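Local coordinates for protein gluconate kinase (Lactobacillus acidophilus, PDB 3LL3) that is an FGGY-family carbohydrate kinase that probably transfers a phosphate from ATP to a sugar substrate such as gluconate or xylulose, at residues A371-I376 with R410-N415; N386-K389 with K393-A396. All coordinates share one frame; numbering follows the deposited sequence.

Interaction 1: A371-I376 with R410-N415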
loop_
_atom_site.group_PDB
_atom_site.type_symbol
_atom_site.label_atom_id
_atom_site.label_comp_id
_atom_site.label_asym_id
_atom_site.label_seq_id
_atom_site.Cartn_x
_atom_site.Cartn_y
_atom_site.Cartn_z
ATOM N N ALA A 371 2.954 4.294 -10.485
ATOM C CA ALA A 371 3.685 3.756 -9.344
ATOM C C ALA A 371 3.939 2.272 -9.529
ATOM O O ALA A 371 4.979 1.776 -9.109
ATOM C CB ALA A 371 2.930 4.003 -8.015
ATOM N N VAL A 372 2.987 1.563 -10.132
ATOM C CA VAL A 372 3.159 0.131 -10.369
ATOM C C VAL A 372 4.353 -0.085 -11.302
ATOM O O VAL A 372 5.251 -0.881 -11.013
ATOM C CB VAL A 372 1.903 -0.520 -10.987
ATOM C CG1 VAL A 372 2.235 -1.919 -11.524
ATOM C CG2 VAL A 372 0.740 -0.567 -9.970
ATOM N N ILE A 373 4.374 0.660 -12.407
ATOM C CA ILE A 373 5.446 0.513 -13.390
ATOM C C ILE A 373 6.780 0.897 -12.778
ATOM O O ILE A 373 7.777 0.200 -12.964
ATOM C CB ILE A 373 5.191 1.359 -14.656
ATOM C CG1 ILE A 373 3.993 0.797 -15.414
ATOM C CG2 ILE A 373 6.416 1.307 -15.574
ATOM C CD1 ILE A 373 3.346 1.786 -16.385
ATOM N N GLU A 374 6.804 2.013 -12.060
ATOM C CA GLU A 374 8.015 2.443 -11.387
ATOM C C GLU A 374 8.498 1.455 -10.317
ATOM O O GLU A 374 9.711 1.246 -10.178
ATOM C CB GLU A 374 7.844 3.830 -10.782
ATOM C CG GLU A 374 7.783 4.947 -11.837
ATOM C CD GLU A 374 7.382 6.297 -11.273
ATOM O OE1 GLU A 374 6.994 6.372 -10.078
ATOM O OE2 GLU A 374 7.445 7.293 -12.041
ATOM N N GLY A 375 7.558 0.875 -9.566
ATOM C CA GLY A 375 7.894 -0.096 -8.539
ATOM C C GLY A 375 8.497 -1.356 -9.141
ATOM O O GLY A 375 9.486 -1.901 -8.626
ATOM N N ILE A 376 7.892 -1.832 -10.229
ATOM C CA ILE A 376 8.401 -3.002 -10.922
ATOM C C ILE A 376 9.870 -2.762 -11.293
ATOM O O ILE A 376 10.731 -3.583 -11.007
ATOM C CB ILE A 376 7.559 -3.329 -12.167
ATOM C CG1 ILE A 376 6.258 -4.017 -11.755
ATOM C CG2 ILE A 376 8.326 -4.257 -13.116
ATOM C CD1 ILE A 376 5.218 -4.061 -12.839
ATOM N N ARG A 410 11.132 1.611 -21.652
ATOM C CA ARG A 410 12.556 1.604 -21.959
ATOM C C ARG A 410 13.229 2.829 -21.373
ATOM O O ARG A 410 14.273 2.728 -20.729
ATOM C CB ARG A 410 12.777 1.519 -23.471
ATOM C CG ARG A 410 12.417 0.160 -24.034
ATOM C CD ARG A 410 12.280 0.183 -25.540
ATOM N NE ARG A 410 12.022 -1.156 -26.060
ATOM C CZ ARG A 410 12.003 -1.456 -27.356
ATOM N NH1 ARG A 410 12.211 -0.498 -28.259
ATOM N NH2 ARG A 410 11.777 -2.704 -27.752
ATOM N N GLN A 411 12.613 3.991 -21.579
ATOM C CA GLN A 411 13.192 5.238 -21.103
ATOM C C GLN A 411 13.170 5.327 -19.591
ATOM O O GLN A 411 14.100 5.852 -18.953
ATOM C CB GLN A 411 12.450 6.448 -21.709
ATOM C CG GLN A 411 13.102 7.770 -21.358
ATOM C CD GLN A 411 14.501 7.886 -21.947
ATOM O OE1 GLN A 411 15.463 8.215 -21.247
ATOM N NE2 GLN A 411 14.622 7.593 -23.232
ATOM N N LEU A 412 12.086 4.827 -19.011
ATOM C CA LEU A 412 11.964 4.805 -17.559
ATOM C C LEU A 412 13.093 3.966 -16.942
ATOM O O LEU A 412 13.683 4.334 -15.919
ATOM C CB LEU A 412 10.604 4.227 -17.174
ATOM C CG LEU A 412 9.863 5.026 -16.124
ATOM C CD1 LEU A 412 8.433 4.560 -15.997
ATOM C CD2 LEU A 412 10.591 4.849 -14.826
ATOM N N CYS A 413 13.398 2.836 -17.570
ATOM C CA CYS A 413 14.508 1.993 -17.091
ATOM C C CYS A 413 15.808 2.767 -17.152
ATOM O O CYS A 413 16.594 2.759 -16.211
ATOM C CB CYS A 413 14.648 0.728 -17.944
ATOM S SG CYS A 413 13.386 -0.531 -17.613
ATOM N N ALA A 414 16.036 3.422 -18.285
ATOM C CA ALA A 414 17.221 4.259 -18.459
ATOM C C ALA A 414 17.314 5.308 -17.347
ATOM O O ALA A 414 18.381 5.522 -16.772
ATOM C CB ALA A 414 17.176 4.949 -19.820
ATOM N N ASN A 415 16.194 5.978 -17.078
ATOM C CA ASN A 415 16.145 7.016 -16.056
ATOM C C ASN A 415 16.367 6.517 -14.613
ATOM O O ASN A 415 17.010 7.201 -13.811
ATOM C CB ASN A 415 14.827 7.780 -16.162
ATOM C CG ASN A 415 14.707 8.553 -17.468
ATOM O OD1 ASN A 415 15.685 8.698 -18.199
ATOM N ND2 ASN A 415 13.511 9.045 -17.766
#
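L412 reaches across from helix 407-417 and sets one methyl on I373 and the other on the stem of E374, joining two helices of the C-terminal FGGY domain, which belongs to the actin-like ATPase clan. The closer methyl contact is that of I373, whose CG2 lies 3.9 Å from CD1 of L412. I373 directs this branch there by holding CG2 anti to its backbone N, while its CG1 branch sits beside that N (chi1 -68°). The same isoleucine packs on F320, L321 and A324 of helix 317-325, and its side chain comes within about 7 Å of the bound ATP. The methylene CG of E374 makes the marginally longer contact, and L412 crosses both side chains at about a right angle. All three residues are buried, but only 105 Å² is shared and no hydrogen bond spans the pair; the nearest CA atoms, of E374 and L412, stay 7.7 Å apart. In contrast to this buried leucine, the flank of helix 407-417 at R410 and Q411 is partly exposed. The buried carboxylate of E374 is held by several partners: OE2 forms a salt bridge with R370 and hydrogen bonds with Y471 OH and G330 N, and OE1 bonds S331 OG. Below that carboxylate, CG of E374 lies 4.1 Å from CD2 of L412.

Interaction 2: N386-K389 with K393-A396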
loop_
_atom_site.group_PDB
_atom_site.type_symbol
_atom_site.label_atom_id
_atom_site.label_comp_id
_atom_site.label_asym_id
_atom_site.label_seq_id
_atom_site.Cartn_x
_atom_site.Cartn_y
_atom_site.Cartn_z
ATOM N N ASN A 386 22.527 -4.727 -6.133
ATOM C CA ASN A 386 23.225 -5.731 -5.331
ATOM C C ASN A 386 24.433 -6.297 -6.081
ATOM O O ASN A 386 25.470 -6.547 -5.481
ATOM C CB ASN A 386 22.288 -6.870 -4.942
ATOM C CG ASN A 386 21.280 -6.461 -3.897
ATOM O OD1 ASN A 386 21.466 -5.469 -3.198
ATOM N ND2 ASN A 386 20.203 -7.235 -3.774
ATOM N N LEU A 387 24.279 -6.484 -7.395
ATOM C CA LEU A 387 25.328 -7.015 -8.267
ATOM C C LEU A 387 26.516 -6.060 -8.391
ATOM O O LEU A 387 27.673 -6.453 -8.260
ATOM C CB LEU A 387 24.752 -7.218 -9.668
ATOM C CG LEU A 387 24.263 -8.521 -10.282
ATOM C CD1 LEU A 387 23.771 -9.552 -9.276
ATOM C CD2 LEU A 387 23.204 -8.227 -11.352
ATOM N N ILE A 388 26.203 -4.801 -8.673
ATOM C CA ILE A 388 27.184 -3.760 -8.963
ATOM C C ILE A 388 27.888 -3.329 -7.694
ATOM O O ILE A 388 29.101 -3.171 -7.660
ATOM C CB ILE A 388 26.476 -2.509 -9.520
ATOM C CG1 ILE A 388 25.609 -2.866 -10.722
ATOM C CG2 ILE A 388 27.477 -1.418 -9.885
ATOM C CD1 ILE A 388 24.843 -1.659 -11.260
ATOM N N LYS A 389 27.097 -3.122 -6.653
ATOM C CA LYS A 389 27.596 -2.635 -5.375
ATOM C C LYS A 389 28.383 -1.335 -5.573
ATOM O O LYS A 389 27.811 -0.290 -5.941
ATOM C CB LYS A 389 28.442 -3.709 -4.685
ATOM C CG LYS A 389 28.040 -3.952 -3.233
ATOM C CD LYS A 389 26.526 -3.783 -3.054
ATOM C CE LYS A 389 25.988 -4.623 -1.898
ATOM N NZ LYS A 389 24.533 -4.364 -1.655
ATOM N N LYS A 393 29.943 0.903 -12.535
ATOM C CA LYS A 393 28.617 0.823 -13.133
ATOM C C LYS A 393 28.846 0.302 -14.549
ATOM O O LYS A 393 29.803 0.711 -15.203
ATOM C CB LYS A 393 27.931 2.199 -13.182
ATOM C CG LYS A 393 27.068 2.536 -11.970
ATOM C CD LYS A 393 26.025 3.621 -12.290
ATOM C CE LYS A 393 26.550 4.620 -13.339
ATOM N NZ LYS A 393 25.542 5.661 -13.711
ATOM N N PRO A 394 27.992 -0.619 -15.012
ATOM C CA PRO A 394 28.107 -1.087 -16.397
ATOM C C PRO A 394 27.869 0.103 -17.315
ATOM O O PRO A 394 27.224 1.060 -16.890
ATOM C CB PRO A 394 26.956 -2.086 -16.521
ATOM C CG PRO A 394 25.978 -1.647 -15.428
ATOM C CD PRO A 394 26.887 -1.279 -14.303
ATOM N N VAL A 395 28.381 0.060 -18.535
ATOM C CA VAL A 395 28.208 1.187 -19.457
ATOM C C VAL A 395 26.927 1.061 -20.285
ATOM O O VAL A 395 26.578 1.943 -21.050
ATOM C CB VAL A 395 29.420 1.304 -20.412
ATOM C CG1 VAL A 395 30.701 1.382 -19.612
ATOM C CG2 VAL A 395 29.469 0.107 -21.370
ATOM N N ALA A 396 26.245 -0.066 -20.162
ATOM C CA ALA A 396 24.998 -0.274 -20.874
ATOM C C ALA A 396 24.276 -1.460 -20.260
ATOM O O ALA A 396 24.900 -2.339 -19.676
ATOM C CB ALA A 396 25.237 -0.508 -22.355
#
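The ring of P394 meets I388 at its CD corner, in the turn that carries the chain from the end of helix 365-388 into strand 396-400 of the C-terminal domain's central sheet. That ring also packs on C255 of the neighbouring strand 254-259, so the proline is shared between helix end and sheet. I388 comes to the corner with its long branch: CD1 is 3.7 Å from CD of P394, with CG1 behind it at 4.1 Å from the same CD, and the two side chains cross at about a right angle. The extended end of the isoleucine (chi2 177°) carries the methyl out to the ring. Its short branch serves the other residue, CG2 resting 4.1 Å from CA of K393. The contact is purely apolar and buries 114 Å², with I388 supplying the larger share. The chain leaves the helix at K389 with positive phi (54°) and turns so that K393 and P394 come back beside I388; within this turn I388 O accepts a hydrogen bond from T391 OG1. K393 points its CB away from the helix end and remains exposed; its NZ, at the far end of the chain, is hydrogen-bonded to the backbone O of N418.

In the fold
Both interactions draw on helix 365-388: interaction 1 on its first half, interaction 2 on its last turn. Their centres are about 17 Å apart and their nearest atoms about 8 Å, without touching. Along the chain, both segments of interaction 2 fall between the two segments of interaction 1. The helix ends, the turn of interaction 2 leads into strand 396-400, and a beta-alpha-beta crossover through helix 407-417 then reaches the parallel strand 421-424. Interaction 1 brings that crossover helix back against helix 365-388. The two contacts thus place one long helix against neighbouring elements of the C-terminal domain, interaction 1 near the bound ATP and interaction 2 away from the known sites.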